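Local coordinates for putative uncharacterized protein (PDB 3UFC) that binds CRISPR RNA as a Cas6-like member of the prokaryotic CRISPR defence system, and is a putative endoribonuclease, at residues 137-142 / 146-151; 32-35 / 40-43; 82-87 / 171-176. One frame throughout, in Å; residues are numbered along the deposited sequence.

In the fold
Read from the N terminus, the chain first meets contact 2, where, after helix 23-37 and a short connection, residues 40-43 fold back against the end of that helix, closing a very small loop at the start of helix 42-46. Contact 3 opens much later, at the end of strand 77-83, and closes only when helix 158-174 runs out, so that it bridges the N-terminal and C-terminal parts of Cas6. Nested inside this wide loop is contact 1, the hairpin of strands 136-142 and 145-151, which precedes helix 158-174. Contacts 2 and 3 come within about 5 Å at their nearest atoms, whereas contact 1 stays about 16 Å from contact 3.

Contact 1. Residues 137-142 / 146-151; sequences RTVKFE and LKHWDL
T138 and W149 illustrate how a two-stranded antiparallel hairpin holds together: they form a hydrogen-bonded pair, with T138 N to W149 O at 2.9 Å and W149 N to T138 O at 2.8 Å. K140 and K147 repeat the pattern two residues on, while R137–D150 and V139–H148 are the non-hydrogen-bonded pairs in alternation with them.

Polar side chains gather on the R137 face. R137 NH2 donates to H148 ND1 at 2.7 Å, lying in the imidazole plane although the bond is bent to 132°; guanidinium and ring stand nearly perpendicular. The same guanidinium also forms a salt bridge with D150, whose OD2 is less surely placed. At the hairpin base, R137 N bonds E228 and D150 OD1 receives R203 N.

On the face of T138, K140 and W149 the contacts run through carbon atoms of polar and apolar side chains alike. K140, extended until its last torsion, lays CD over the five-membered ring of W149, 3.7 Å from the centroid, a CH-pi contact. T138 CG2 meets L151 CD1 at 3.9 Å, beside helix 158-174. Near the hairpin's far end V139 CG1 packs against L146 CD2 at 3.4 Å, closer than usual.

The chemistry thus differs by face: a guanidinium bonded to histidine on one, the aspartate probably adding charge nearby, and a lysine methylene laid over an indole on the other.

Contact 2. Residues 32-35 / 40-43; sequences EKAG and RIVK
A34 and I41 meet through a single pair of methyl groups, a small example of how a helix and the segment that follows it can pack without polar contacts. I41 is the side chain to follow. Its CB starts well back, 6.0 Å from A34 CB, and the bond from the backbone does not aim at helix 23-37. The branch CG2 lies farther still from that alanine. The other branch does the work: CG1 stands between the backbone N and the carbonyl carbon (chi1 62°), which brings CG1 nearer to A34 and leaves it 4.7 Å from A34 CB. Because the next torsion is extended (chi2 172°), CD1 carries on the advance and reaches A34 CB at 3.9 Å, methyl against methyl.

The second touch is made by V42, at the start of helix 42-46. Its CG2 comes to 3.5 Å from G35 CA, meeting the backbone itself, since glycine has no side chain to stand between them. The CA atoms of G35 and V42 are accordingly only 5.5 Å apart, the nearest such pair of the two segments. V42 CG1 lies 5.8 Å from G35 CA, so one branch alone makes the touch.

The polar side chains have partners of their own. K43 folds back to place NZ 2.8 Å from R40 O, a bond within its own segment, and R40 forms a salt bridge with E38. K33, its side chain well away from residues 40-43, ties helix 23-37 to S99 and E101 by hydrogen bonds and to F102 by a cation-pi contact.

Between the segments themselves the contact is therefore purely van der Waals: two methyl groups, one on a methyl and one on a glycine CA, pack the chain against the helix it has just left.

Contact 3. Residues 82-87 / 171-176; sequences SSSNKE and HEVMGD
The turn from strand 77-83 into helix 86-98 carries S84, which faces V173 and M174 in the last turn of helix 158-174; the contact thus spans the N-terminal and C-terminal parts of Cas6. S84 OG does the touching, 4.1 Å from V173 CG1 and 4.3 Å from M174 SD. S84 points at the helix, and V173 points back at the turn; M174 starts off to the side, and its first two torsions, chi1 -54° and chi2 -55°, bend the chain so that the sulfur comes round to S84.

The turn is held from within. N85 N bonds S83 OG at 3.0 Å, an ST turn, and S83 OG is bound also to Y51 O. N85 is the N-cap of helix 86-98, its OD1 receiving E87 N at 2.8 Å in a weak capping bond.

Helix 215-224 serves both sides: N224 OD1 accepts from S84 N, while V173 and M174 rest on F220. The direct touch is slight, 63 Å² in all, and pairs a hydroxyl that is already hydrogen-bonded with a methyl and a thioether; it is loose van der Waals contact, and helix 215-224, together with Y51, touches both sides and adds to the join.

Contact 1. Residues 137-142 / 146-151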
ATOM      1  N   ARG A 137      -6.002  10.138   8.314  1.00 28.62           N
ATOM      2  CA  ARG A 137      -5.966  11.573   8.553  1.00 33.42           C
ATOM      3  C   ARG A 137      -7.275  12.195   9.011  1.00 34.74           C
ATOM      4  O   ARG A 137      -8.342  11.585   8.939  1.00 33.08           O
ATOM      5  CB  ARG A 137      -5.499  12.281   7.282  1.00 34.96           C
ATOM      6  CG  ARG A 137      -4.189  11.747   6.743  1.00 38.86           C
ATOM      7  CD  ARG A 137      -4.306  11.393   5.276  1.00 43.23           C
ATOM      8  NE  ARG A 137      -4.276  12.556   4.397  1.00 44.55           N
ATOM      9  CZ  ARG A 137      -3.197  13.300   4.174  1.00 47.96           C
ATOM     10  NH1 ARG A 137      -2.051  13.010   4.769  1.00 49.19           N
ATOM     11  NH2 ARG A 137      -3.257  14.324   3.335  1.00 48.19           N
ATOM     12  N   THR A 138      -7.163  13.428   9.493  1.00 36.70           N
ATOM     13  CA  THR A 138      -8.304  14.201   9.945  1.00 40.10           C
ATOM     14  C   THR A 138      -8.016  15.641   9.528  1.00 43.34           C
ATOM     15  O   THR A 138      -6.929  15.937   9.032  1.00 42.25           O
ATOM     16  CB  THR A 138      -8.483  14.110  11.475  1.00 39.10           C
ATOM     17  OG1 THR A 138      -9.670  14.815  11.856  1.00 41.44           O
ATOM     18  CG2 THR A 138      -7.291  14.701  12.196  1.00 37.69           C
ATOM     19  N   VAL A 139      -8.981  16.530   9.713  1.00 47.89           N
ATOM     20  CA  VAL A 139      -8.795  17.925   9.333  1.00 53.43           C
ATOM     21  C   VAL A 139      -8.549  18.831  10.533  1.00 57.27           C
ATOM     22  O   VAL A 139      -9.329  18.837  11.485  1.00 57.94           O
ATOM     23  CB  VAL A 139     -10.024  18.455   8.557  1.00 53.14           C
ATOM     24  CG1 VAL A 139      -9.874  19.943   8.291  1.00 54.30           C
ATOM     25  CG2 VAL A 139     -10.170  17.704   7.246  1.00 53.34           C
ATOM     26  N   LYS A 140      -7.458  19.590  10.481  1.00 62.50           N
ATOM     27  CA  LYS A 140      -7.108  20.524  11.545  1.00 68.61           C
ATOM     28  C   LYS A 140      -6.820  21.915  10.976  1.00 72.59           C
ATOM     29  O   LYS A 140      -6.485  22.061   9.799  1.00 72.59           O
ATOM     30  CB  LYS A 140      -5.895  20.025  12.335  1.00 69.51           C
ATOM     31  CG  LYS A 140      -6.224  18.963  13.379  1.00 71.12           C
ATOM     32  CD  LYS A 140      -5.000  18.622  14.221  1.00 71.73           C
ATOM     33  CE  LYS A 140      -5.346  17.677  15.367  1.00 72.39           C
ATOM     34  NZ  LYS A 140      -5.846  16.354  14.899  1.00 72.34           N
ATOM     35  N   PHE A 141      -6.949  22.928  11.827  1.00 77.05           N
ATOM     36  CA  PHE A 141      -6.734  24.317  11.434  1.00 81.35           C
ATOM     37  C   PHE A 141      -5.301  24.685  11.048  1.00 83.28           C
ATOM     38  O   PHE A 141      -4.336  24.242  11.672  1.00 83.48           O
ATOM     39  CB  PHE A 141      -7.217  25.241  12.555  1.00 83.03           C
ATOM     40  CG  PHE A 141      -6.707  24.860  13.920  1.00 85.60           C
ATOM     41  CD1 PHE A 141      -5.353  24.954  14.227  1.00 86.00           C
ATOM     42  CD2 PHE A 141      -7.585  24.403  14.899  1.00 86.55           C
ATOM     43  CE1 PHE A 141      -4.879  24.601  15.490  1.00 86.85           C
ATOM     44  CE2 PHE A 141      -7.122  24.047  16.166  1.00 87.05           C
ATOM     45  CZ  PHE A 141      -5.766  24.146  16.461  1.00 86.83           C
ATOM     46  N   GLU A 142      -5.183  25.506  10.007  1.00 85.36           N
ATOM     47  CA  GLU A 142      -3.893  25.972   9.506  1.00 87.76           C
ATOM     48  C   GLU A 142      -4.065  27.230   8.660  1.00 88.29           C
ATOM     49  O   GLU A 142      -4.044  27.171   7.430  1.00 88.82           O
ATOM     50  CB  GLU A 142      -3.212  24.887   8.664  1.00 89.29           C
ATOM     51  CG  GLU A 142      -2.459  23.834   9.464  1.00 91.21           C
ATOM     52  CD  GLU A 142      -1.263  24.406  10.202  1.00 92.06           C
ATOM     53  OE1 GLU A 142      -1.464  25.240  11.110  1.00 92.66           O
ATOM     54  OE2 GLU A 142      -0.121  24.021   9.872  1.00 92.52           O
ATOM     55  N   LEU A 146      -7.864  24.546   5.249  1.00 76.60           N
ATOM     56  CA  LEU A 146      -7.916  23.296   5.994  1.00 73.11           C
ATOM     57  C   LEU A 146      -6.720  22.440   5.619  1.00 70.76           C
ATOM     58  O   LEU A 146      -6.516  22.125   4.446  1.00 70.78           O
ATOM     59  CB  LEU A 146      -9.198  22.528   5.670  1.00 72.79           C
ATOM     60  CG  LEU A 146     -10.524  23.118   6.146  1.00 73.32           C
ATOM     61  CD1 LEU A 146     -11.665  22.239   5.658  1.00 72.86           C
ATOM     62  CD2 LEU A 146     -10.533  23.216   7.666  1.00 73.19           C
ATOM     63  N   LYS A 147      -5.931  22.062   6.616  1.00 67.71           N
ATOM     64  CA  LYS A 147      -4.761  21.236   6.365  1.00 64.92           C
ATOM     65  C   LYS A 147      -4.995  19.837   6.922  1.00 61.68           C
ATOM     66  O   LYS A 147      -5.585  19.674   7.991  1.00 60.11           O
ATOM     67  CB  LYS A 147      -3.528  21.860   7.017  1.00 66.97           C
ATOM     68  CG  LYS A 147      -2.209  21.421   6.401  1.00 69.31           C
ATOM     69  CD  LYS A 147      -2.123  21.811   4.924  1.00 70.87           C
ATOM     70  CE  LYS A 147      -2.284  23.315   4.722  1.00 70.92           C
ATOM     71  NZ  LYS A 147      -1.255  24.096   5.468  1.00 72.12           N
ATOM     72  N   HIS A 148      -4.541  18.829   6.188  1.00 57.73           N
ATOM     73  CA  HIS A 148      -4.701  17.455   6.631  1.00 53.90           C
ATOM     74  C   HIS A 148      -3.727  17.157   7.755  1.00 49.96           C
ATOM     75  O   HIS A 148      -2.588  17.622   7.746  1.00 48.81           O
ATOM     76  CB  HIS A 148      -4.482  16.485   5.468  1.00 57.02           C
ATOM     77  CG  HIS A 148      -5.630  16.429   4.509  1.00 59.90           C
ATOM     78  ND1 HIS A 148      -5.594  15.696   3.342  1.00 62.28           N
ATOM     79  CD2 HIS A 148      -6.855  17.007   4.551  1.00 61.24           C
ATOM     80  CE1 HIS A 148      -6.745  15.825   2.707  1.00 62.77           C
ATOM     81  NE2 HIS A 148      -7.528  16.615   3.420  1.00 62.46           N
ATOM     82  N   TRP A 149      -4.195  16.398   8.735  1.00 44.53           N
ATOM     83  CA  TRP A 149      -3.372  16.030   9.869  1.00 40.60           C
ATOM     84  C   TRP A 149      -3.300  14.506   9.954  1.00 37.46           C
ATOM     85  O   TRP A 149      -4.320  13.835  10.114  1.00 33.11           O
ATOM     86  CB  TRP A 149      -3.962  16.614  11.153  1.00 42.47           C
ATOM     87  CG  TRP A 149      -3.056  16.470  12.323  1.00 47.27           C
ATOM     88  CD1 TRP A 149      -3.042  15.452  13.233  1.00 47.96           C
ATOM     89  CD2 TRP A 149      -1.977  17.342  12.677  1.00 49.61           C
ATOM     90  NE1 TRP A 149      -2.017  15.634  14.131  1.00 49.99           N
ATOM     91  CE2 TRP A 149      -1.346  16.787  13.812  1.00 50.68           C
ATOM     92  CE3 TRP A 149      -1.479  18.538  12.142  1.00 50.43           C
ATOM     93  CZ2 TRP A 149      -0.241  17.387  14.425  1.00 51.80           C
ATOM     94  CZ3 TRP A 149      -0.378  19.135  12.751  1.00 51.77           C
ATOM     95  CH2 TRP A 149       0.228  18.557  13.880  1.00 52.00           C
ATOM     96  N   ASP A 150      -2.088  13.973   9.833  1.00 34.55           N
ATOM     97  CA  ASP A 150      -1.857  12.533   9.884  1.00 34.03           C
ATOM     98  C   ASP A 150      -1.888  12.009  11.311  1.00 31.76           C
ATOM     99  O   ASP A 150      -1.204  12.528  12.199  1.00 31.61           O
ATOM    100  CB  ASP A 150      -0.516  12.205   9.219  1.00 35.07           C
ATOM    101  CG  ASP A 150      -0.492  12.601   7.757  1.00 38.29           C
ATOM    102  OD1 ASP A 150       0.604  12.699   7.166  1.00 38.74           O
ATOM    103  OD2 ASP A 150      -1.584  12.813   7.193  1.00 40.35           O
ATOM    104  N   LEU A 151      -2.689  10.969  11.520  1.00 28.15           N
ATOM    105  CA  LEU A 151      -2.852  10.363  12.834  1.00 27.41           C
ATOM    106  C   LEU A 151      -2.108   9.039  12.972  1.00 27.56           C
ATOM    107  O   LEU A 151      -1.771   8.396  11.977  1.00 24.65           O
ATOM    108  CB  LEU A 151      -4.341  10.135  13.108  1.00 26.89           C
ATOM    109  CG  LEU A 151      -5.223  11.389  13.053  1.00 28.95           C
ATOM    110  CD1 LEU A 151      -6.689  10.987  13.057  1.00 26.63           C
ATOM    111  CD2 LEU A 151      -4.902  12.301  14.242  1.00 26.68           C
TER

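Contact 2. Residues 32-35 / 40-43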
ATOM      1  N   GLU A  32       1.054   3.819 -15.647  1.00 31.85           N
ATOM      2  CA  GLU A  32       1.413   4.016 -17.045  1.00 36.24           C
ATOM      3  C   GLU A  32       1.436   2.663 -17.765  1.00 35.36           C
ATOM      4  O   GLU A  32       0.854   2.507 -18.836  1.00 36.26           O
ATOM      5  CB  GLU A  32       2.785   4.698 -17.133  1.00 38.58           C
ATOM      6  CG  GLU A  32       3.205   5.128 -18.535  1.00 46.89           C
ATOM      7  CD  GLU A  32       3.596   3.960 -19.424  1.00 51.75           C
ATOM      8  OE1 GLU A  32       4.476   3.172 -19.016  1.00 54.23           O
ATOM      9  OE2 GLU A  32       3.029   3.835 -20.533  1.00 54.83           O
ATOM     10  N   LYS A  33       2.092   1.679 -17.161  1.00 34.62           N
ATOM     11  CA  LYS A  33       2.180   0.354 -17.766  1.00 34.62           C
ATOM     12  C   LYS A  33       0.822  -0.337 -17.900  1.00 35.92           C
ATOM     13  O   LYS A  33       0.536  -0.957 -18.923  1.00 36.80           O
ATOM     14  CB  LYS A  33       3.143  -0.527 -16.963  1.00 32.62           C
ATOM     15  CG  LYS A  33       4.575  -0.001 -16.962  1.00 30.80           C
ATOM     16  CD  LYS A  33       5.480  -0.813 -16.056  1.00 30.70           C
ATOM     17  CE  LYS A  33       6.865  -0.188 -15.985  1.00 29.93           C
ATOM     18  NZ  LYS A  33       7.497  -0.108 -17.339  1.00 30.32           N
ATOM     19  N   ALA A  34      -0.017  -0.229 -16.873  1.00 35.59           N
ATOM     20  CA  ALA A  34      -1.331  -0.863 -16.914  1.00 35.99           C
ATOM     21  C   ALA A  34      -2.259  -0.172 -17.908  1.00 37.14           C
ATOM     22  O   ALA A  34      -3.045  -0.826 -18.597  1.00 36.98           O
ATOM     23  CB  ALA A  34      -1.961  -0.862 -15.521  1.00 33.64           C
ATOM     24  N   GLY A  35      -2.163   1.150 -17.979  1.00 38.93           N
ATOM     25  CA  GLY A  35      -3.010   1.903 -18.885  1.00 41.18           C
ATOM     26  C   GLY A  35      -2.744   1.608 -20.348  1.00 44.07           C
ATOM     27  O   GLY A  35      -3.656   1.669 -21.170  1.00 44.78           O
ATOM     28  N   ARG A  40      -9.047   1.837 -19.722  1.00 50.86           N
ATOM     29  CA  ARG A  40     -10.239   1.930 -18.891  1.00 50.72           C
ATOM     30  C   ARG A  40     -10.036   1.736 -17.389  1.00 49.22           C
ATOM     31  O   ARG A  40     -10.899   2.120 -16.601  1.00 48.06           O
ATOM     32  CB  ARG A  40     -11.302   0.953 -19.405  1.00 53.00           C
ATOM     33  CG  ARG A  40     -11.998   1.445 -20.670  1.00 56.71           C
ATOM     34  CD  ARG A  40     -12.892   0.387 -21.286  1.00 58.87           C
ATOM     35  NE  ARG A  40     -12.117  -0.738 -21.801  1.00 62.59           N
ATOM     36  CZ  ARG A  40     -12.628  -1.721 -22.534  1.00 63.45           C
ATOM     37  NH1 ARG A  40     -13.918  -1.718 -22.842  1.00 64.28           N
ATOM     38  NH2 ARG A  40     -11.849  -2.704 -22.963  1.00 62.98           N
ATOM     39  N   ILE A  41      -8.912   1.150 -16.984  1.00 46.44           N
ATOM     40  CA  ILE A  41      -8.671   0.950 -15.558  1.00 43.34           C
ATOM     41  C   ILE A  41      -7.814   2.055 -14.958  1.00 41.07           C
ATOM     42  O   ILE A  41      -7.542   2.048 -13.759  1.00 38.71           O
ATOM     43  CB  ILE A  41      -7.982  -0.401 -15.253  1.00 43.29           C
ATOM     44  CG1 ILE A  41      -6.605  -0.452 -15.913  1.00 42.88           C
ATOM     45  CG2 ILE A  41      -8.870  -1.552 -15.698  1.00 45.43           C
ATOM     46  CD1 ILE A  41      -5.786  -1.661 -15.496  1.00 44.43           C
ATOM     47  N   VAL A  42      -7.385   3.002 -15.786  1.00 38.69           N
ATOM     48  CA  VAL A  42      -6.566   4.096 -15.283  1.00 37.83           C
ATOM     49  C   VAL A  42      -7.355   4.914 -14.261  1.00 37.59           C
ATOM     50  O   VAL A  42      -6.809   5.337 -13.241  1.00 36.75           O
ATOM     51  CB  VAL A  42      -6.097   5.019 -16.426  1.00 38.39           C
ATOM     52  CG1 VAL A  42      -5.388   6.238 -15.856  1.00 37.05           C
ATOM     53  CG2 VAL A  42      -5.159   4.256 -17.350  1.00 39.10           C
ATOM     54  N   LYS A  43      -8.642   5.121 -14.533  1.00 36.18           N
ATOM     55  CA  LYS A  43      -9.496   5.886 -13.628  1.00 37.19           C
ATOM     56  C   LYS A  43      -9.601   5.193 -12.268  1.00 35.83           C
ATOM     57  O   LYS A  43      -9.656   5.853 -11.231  1.00 36.02           O
ATOM     58  CB  LYS A  43     -10.898   6.059 -14.227  1.00 38.42           C
ATOM     59  CG  LYS A  43     -11.695   4.768 -14.346  1.00 42.69           C
ATOM     60  CD  LYS A  43     -13.106   5.022 -14.863  1.00 47.14           C
ATOM     61  CE  LYS A  43     -13.116   5.315 -16.355  1.00 49.77           C
ATOM     62  NZ  LYS A  43     -12.747   4.107 -17.154  1.00 51.58           N
TER

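Contact 3. Residues 82-87 / 171-176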
ATOM      1  N   SER A  82      -1.795  -5.638  -4.542  1.00 23.06           N
ATOM      2  CA  SER A  82      -3.048  -6.329  -4.283  1.00 22.24           C
ATOM      3  C   SER A  82      -4.262  -5.492  -4.631  1.00 24.09           C
ATOM      4  O   SER A  82      -4.200  -4.258  -4.652  1.00 21.12           O
ATOM      5  CB  SER A  82      -3.131  -6.749  -2.813  1.00 23.53           C
ATOM      6  OG  SER A  82      -4.415  -7.283  -2.522  1.00 22.77           O
ATOM      7  N   SER A  83      -5.369  -6.179  -4.908  1.00 23.16           N
ATOM      8  CA  SER A  83      -6.625  -5.521  -5.229  1.00 23.43           C
ATOM      9  C   SER A  83      -7.770  -6.515  -5.147  1.00 26.21           C
ATOM     10  O   SER A  83      -7.583  -7.708  -5.405  1.00 25.96           O
ATOM     11  CB  SER A  83      -6.585  -4.924  -6.631  1.00 22.66           C
ATOM     12  OG  SER A  83      -7.851  -4.377  -6.959  1.00 24.33           O
ATOM     13  N   SER A  84      -8.952  -6.027  -4.780  1.00 25.83           N
ATOM     14  CA  SER A  84     -10.125  -6.888  -4.692  1.00 28.05           C
ATOM     15  C   SER A  84     -10.637  -7.125  -6.111  1.00 28.17           C
ATOM     16  O   SER A  84     -11.398  -8.058  -6.363  1.00 29.06           O
ATOM     17  CB  SER A  84     -11.222  -6.222  -3.846  1.00 26.57           C
ATOM     18  OG  SER A  84     -11.642  -4.989  -4.413  1.00 25.06           O
ATOM     19  N   ASN A  85     -10.191  -6.281  -7.037  1.00 29.44           N
ATOM     20  CA  ASN A  85     -10.605  -6.358  -8.434  1.00 33.24           C
ATOM     21  C   ASN A  85      -9.586  -7.117  -9.292  1.00 34.06           C
ATOM     22  O   ASN A  85      -8.499  -6.614  -9.587  1.00 29.88           O
ATOM     23  CB  ASN A  85     -10.799  -4.943  -8.991  1.00 33.31           C
ATOM     24  CG  ASN A  85     -11.538  -4.930 -10.320  1.00 38.21           C
ATOM     25  OD1 ASN A  85     -11.275  -5.751 -11.197  1.00 40.60           O
ATOM     26  ND2 ASN A  85     -12.461  -3.981 -10.477  1.00 34.51           N
ATOM     27  N   LYS A  86      -9.949  -8.330  -9.694  1.00 37.09           N
ATOM     28  CA  LYS A  86      -9.075  -9.163 -10.516  1.00 39.67           C
ATOM     29  C   LYS A  86      -8.723  -8.484 -11.840  1.00 39.46           C
ATOM     30  O   LYS A  86      -7.632  -8.677 -12.376  1.00 38.72           O
ATOM     31  CB  LYS A  86      -9.744 -10.514 -10.790  1.00 43.79           C
ATOM     32  CG  LYS A  86     -10.113 -11.289  -9.533  1.00 47.25           C
ATOM     33  CD  LYS A  86     -10.936 -12.527  -9.871  1.00 52.64           C
ATOM     34  CE  LYS A  86     -11.448 -13.217  -8.615  1.00 53.88           C
ATOM     35  NZ  LYS A  86     -10.333 -13.664  -7.731  1.00 57.55           N
ATOM     36  N   GLU A  87      -9.648  -7.688 -12.366  1.00 39.12           N
ATOM     37  CA  GLU A  87      -9.416  -6.985 -13.621  1.00 39.88           C
ATOM     38  C   GLU A  87      -8.267  -5.981 -13.468  1.00 39.19           C
ATOM     39  O   GLU A  87      -7.506  -5.739 -14.410  1.00 36.58           O
ATOM     40  CB  GLU A  87     -10.690  -6.259 -14.056  1.00 45.06           C
ATOM     41  CG  GLU A  87     -10.640  -5.697 -15.466  1.00 50.88           C
ATOM     42  CD  GLU A  87     -10.700  -6.782 -16.533  1.00 55.40           C
ATOM     43  OE1 GLU A  87     -10.582  -6.443 -17.730  1.00 56.74           O
ATOM     44  OE2 GLU A  87     -10.869  -7.971 -16.176  1.00 56.78           O
ATOM     45  N   HIS A 171     -17.845   1.626   0.346  1.00 26.58           N
ATOM     46  CA  HIS A 171     -19.041   2.015  -0.389  1.00 27.62           C
ATOM     47  C   HIS A 171     -18.716   2.350  -1.839  1.00 29.13           C
ATOM     48  O   HIS A 171     -19.393   1.895  -2.766  1.00 27.98           O
ATOM     49  CB  HIS A 171     -19.717   3.220   0.275  1.00 29.66           C
ATOM     50  CG  HIS A 171     -20.851   3.779  -0.524  1.00 27.96           C
ATOM     51  ND1 HIS A 171     -20.657   4.637  -1.585  1.00 29.73           N
ATOM     52  CD2 HIS A 171     -22.182   3.537  -0.472  1.00 28.20           C
ATOM     53  CE1 HIS A 171     -21.821   4.897  -2.155  1.00 30.61           C
ATOM     54  NE2 HIS A 171     -22.761   4.242  -1.500  1.00 27.90           N
ATOM     55  N   GLU A 172     -17.680   3.156  -2.030  1.00 28.29           N
ATOM     56  CA  GLU A 172     -17.263   3.557  -3.362  1.00 30.24           C
ATOM     57  C   GLU A 172     -16.747   2.383  -4.199  1.00 30.85           C
ATOM     58  O   GLU A 172     -17.152   2.207  -5.347  1.00 29.91           O
ATOM     59  CB  GLU A 172     -16.177   4.628  -3.264  1.00 32.33           C
ATOM     60  CG  GLU A 172     -15.562   5.009  -4.596  1.00 39.43           C
ATOM     61  CD  GLU A 172     -16.591   5.514  -5.591  1.00 44.12           C
ATOM     62  OE1 GLU A 172     -17.434   6.357  -5.208  1.00 45.21           O
ATOM     63  OE2 GLU A 172     -16.548   5.070  -6.758  1.00 48.47           O
ATOM     64  N   VAL A 173     -15.856   1.579  -3.625  1.00 28.19           N
ATOM     65  CA  VAL A 173     -15.283   0.452  -4.353  1.00 28.39           C
ATOM     66  C   VAL A 173     -16.212  -0.750  -4.521  1.00 29.84           C
ATOM     67  O   VAL A 173     -16.339  -1.279  -5.624  1.00 30.87           O
ATOM     68  CB  VAL A 173     -13.953  -0.001  -3.694  1.00 27.29           C
ATOM     69  CG1 VAL A 173     -13.402  -1.232  -4.398  1.00 27.40           C
ATOM     70  CG2 VAL A 173     -12.934   1.138  -3.765  1.00 23.40           C
ATOM     71  N   MET A 174     -16.870  -1.171  -3.445  1.00 30.54           N
ATOM     72  CA  MET A 174     -17.771  -2.321  -3.506  1.00 31.09           C
ATOM     73  C   MET A 174     -19.182  -1.980  -3.991  1.00 33.84           C
ATOM     74  O   MET A 174     -19.940  -2.870  -4.373  1.00 33.79           O
ATOM     75  CB  MET A 174     -17.860  -2.999  -2.134  1.00 30.04           C
ATOM     76  CG  MET A 174     -16.510  -3.389  -1.535  1.00 31.20           C
ATOM     77  SD  MET A 174     -15.520  -4.448  -2.635  1.00 33.88           S
ATOM     78  CE  MET A 174     -16.314  -6.026  -2.375  1.00 32.22           C
ATOM     79  N   GLY A 175     -19.549  -0.702  -3.966  1.00 32.87           N
ATOM     80  CA  GLY A 175     -20.874  -0.331  -4.433  1.00 34.79           C
ATOM     81  C   GLY A 175     -21.879   0.007  -3.346  1.00 35.92           C
ATOM     82  O   GLY A 175     -22.824   0.755  -3.587  1.00 38.09           O
ATOM     83  N   ASP A 176     -21.700  -0.551  -2.156  1.00 35.27           N
ATOM     84  CA  ASP A 176     -22.602  -0.256  -1.054  1.00 36.75           C
ATOM     85  C   ASP A 176     -21.873  -0.456   0.265  1.00 35.51           C
ATOM     86  O   ASP A 176     -20.768  -0.993   0.292  1.00 33.43           O
ATOM     87  CB  ASP A 176     -23.841  -1.154  -1.114  1.00 40.51           C
ATOM     88  CG  ASP A 176     -25.005  -0.603  -0.292  1.00 46.22           C
ATOM     89  OD1 ASP A 176     -26.104  -1.191  -0.358  1.00 49.18           O
ATOM     90  OD2 ASP A 176     -24.827   0.415   0.417  1.00 47.14           O
TER